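PDB 3CJL: domain of unknown function from Pectobacterium atrosepticum SCRI1043, which is of unknown function, belongs to the DUF3861 family and is found in the crystal as an assembly of two chains. Local coordinates for residues A[55-59]-A[78-82]. Sequence-based numbering, arbitrary orientation.
Sequences LKLFG and FRAFM. With EDO (1,2-ethanediol), chain C.
Two alpha-helical turns, residues 55-59 of helix 45-64 and 78-82 of helix 75-86, run nearly antiparallel (150°), their axes 13.1 Å apart. Leu55 pairs with Met82 (CA atoms 9.4 Å apart) and Gly59 with Phe78 (8.7 Å). Large side chains span this wide gap. Apolar packing centres on Leu55 (chi1 t, chi2 p): CD1 meets the ring edges of Phe78 (CE1, 3.6 Å) and Phe81 (CE2, 3.9 Å), while CD2 touches SE of selenomethionine Met82 (3.7 Å), whose m, m, m rotamer folds inward. Phe78 (chi1 t) brings CZ to 4.1 Å from Gly59 CA. Its ring lies obliquely to that of Phe58, planes at 53° and centroids 5.4 Å apart. On the polar margin, Lys56 NZ hydrogen-bonds O2 of the 1,2-ethanediol (3.2 Å) and forms a salt bridge with Asp28. Phe58 also meets Phe58 of the second subunit, and Phe81 stacks with Phe74 of that subunit. The arrangement is a buried, antiparallel helix-helix packing that continues into the dimer interface.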
loop_
_atom_site.group_PDB
_atom_site.type_symbol
_atom_site.label_atom_id
_atom_site.label_comp_id
_atom_site.label_asym_id
_atom_site.label_seq_id
_atom_site.Cartn_x
_atom_site.Cartn_y
_atom_site.Cartn_z
ATOM N N LEU A 55 -1.125 2.976 -0.852
ATOM C CA LEU A 55 -1.819 3.208 -2.131
ATOM C C LEU A 55 -0.908 3.169 -3.392
ATOM O O LEU A 55 -1.282 2.599 -4.417
ATOM C CB LEU A 55 -2.513 4.562 -2.057
ATOM C CG LEU A 55 -3.398 5.025 -3.199
ATOM C CD1 LEU A 55 -4.584 4.105 -3.310
ATOM C CD2 LEU A 55 -3.820 6.461 -2.932
ATOM N N LYS A 56 0.253 3.824 -3.325
ATOM C CA LYS A 56 1.217 3.808 -4.421
ATOM C C LYS A 56 1.827 2.413 -4.625
ATOM O O LYS A 56 2.044 2.004 -5.752
ATOM C CB LYS A 56 2.341 4.831 -4.220
ATOM C CG LYS A 56 1.942 6.295 -4.058
ATOM C CD LYS A 56 0.867 6.812 -5.007
ATOM C CE LYS A 56 1.345 6.993 -6.394
ATOM N NZ LYS A 56 0.255 7.689 -7.198
ATOM N N LEU A 57 2.094 1.684 -3.545
ATOM C CA LEU A 57 2.597 0.313 -3.656
ATOM C C LEU A 57 1.580 -0.594 -4.322
ATOM O O LEU A 57 1.900 -1.210 -5.316
ATOM C CB LEU A 57 2.992 -0.275 -2.295
ATOM C CG LEU A 57 4.309 0.213 -1.688
ATOM C CD1 LEU A 57 4.466 -0.336 -0.264
ATOM C CD2 LEU A 57 5.504 -0.166 -2.581
ATOM N N PHE A 58 0.352 -0.661 -3.805
ATOM C CA PHE A 58 -0.625 -1.588 -4.392
ATOM C C PHE A 58 -1.160 -1.102 -5.742
ATOM O O PHE A 58 -1.382 -1.918 -6.620
ATOM C CB PHE A 58 -1.667 -2.105 -3.356
ATOM C CG PHE A 58 -3.021 -1.461 -3.400
ATOM C CD1 PHE A 58 -3.966 -1.886 -4.322
ATOM C CD2 PHE A 58 -3.407 -0.542 -2.422
ATOM C CE1 PHE A 58 -5.231 -1.332 -4.353
ATOM C CE2 PHE A 58 -4.691 0.008 -2.422
ATOM C CZ PHE A 58 -5.598 -0.384 -3.394
ATOM N N GLY A 59 -1.249 0.215 -5.936
ATOM C CA GLY A 59 -1.679 0.806 -7.198
ATOM C C GLY A 59 -0.743 0.570 -8.371
ATOM O O GLY A 59 -1.193 0.311 -9.479
ATOM N N PHE A 78 -11.431 2.112 -8.610
ATOM C CA PHE A 78 -10.125 2.540 -8.155
ATOM C C PHE A 78 -9.687 3.862 -8.820
ATOM O O PHE A 78 -9.175 4.756 -8.163
ATOM C CB PHE A 78 -9.059 1.467 -8.394
ATOM C CG PHE A 78 -7.740 1.829 -7.794
ATOM C CD1 PHE A 78 -7.595 1.870 -6.404
ATOM C CD2 PHE A 78 -6.659 2.205 -8.597
ATOM C CE1 PHE A 78 -6.378 2.250 -5.820
ATOM C CE2 PHE A 78 -5.431 2.581 -8.024
ATOM C CZ PHE A 78 -5.289 2.595 -6.640
ATOM N N ARG A 79 -9.875 3.958 -10.127
ATOM C CA ARG A 79 -9.626 5.192 -10.847
ATOM C C ARG A 79 -10.497 6.346 -10.331
ATOM O O ARG A 79 -10.017 7.456 -10.202
ATOM C CB ARG A 79 -9.860 4.998 -12.347
ATOM C CG ARG A 79 -9.371 6.184 -13.156
ATOM C CD ARG A 79 -9.155 5.838 -14.643
ATOM N NE ARG A 79 -8.623 6.985 -15.381
ATOM C CZ ARG A 79 -9.352 8.041 -15.737
ATOM N NH1 ARG A 79 -10.652 8.132 -15.447
ATOM N NH2 ARG A 79 -8.785 9.027 -16.399
ATOM N N ALA A 80 -11.766 6.072 -10.037
ATOM C CA ALA A 80 -12.672 7.080 -9.493
ATOM C C ALA A 80 -12.202 7.558 -8.116
ATOM O O ALA A 80 -12.294 8.740 -7.794
ATOM C CB ALA A 80 -14.104 6.538 -9.416
ATOM N N PHE A 81 -11.700 6.625 -7.315
ATOM C CA PHE A 81 -11.139 6.937 -6.008
ATOM C C PHE A 81 -9.892 7.826 -6.171
ATOM O O PHE A 81 -9.739 8.835 -5.472
ATOM C CB PHE A 81 -10.812 5.634 -5.272
ATOM C CG PHE A 81 -10.097 5.823 -3.977
ATOM C CD1 PHE A 81 -10.778 6.285 -2.860
ATOM C CD2 PHE A 81 -8.751 5.543 -3.873
ATOM C CE1 PHE A 81 -10.116 6.440 -1.646
ATOM C CE2 PHE A 81 -8.088 5.706 -2.669
ATOM C CZ PHE A 81 -8.777 6.159 -1.554
HETATM N N MSE A 82 -9.025 7.458 -7.108
HETATM C CA MSE A 82 -7.816 8.233 -7.386
HETATM C C MSE A 82 -8.138 9.635 -7.862
HETATM O O MSE A 82 -7.480 10.577 -7.454
HETATM C CB MSE A 82 -6.946 7.556 -8.443
HETATM C CG MSE A 82 -6.227 6.286 -7.984
HETATM SE SE MSE A 82 -5.178 6.491 -6.395
HETATM C CE MSE A 82 -4.063 7.994 -6.972
HETATM C C1 EDO C . -1.885 12.253 -5.583
HETATM O O1 EDO C . -2.791 12.415 -4.480
HETATM C C2 EDO C . -1.880 10.798 -6.050
HETATM O O2 EDO C . -0.939 10.607 -7.123
#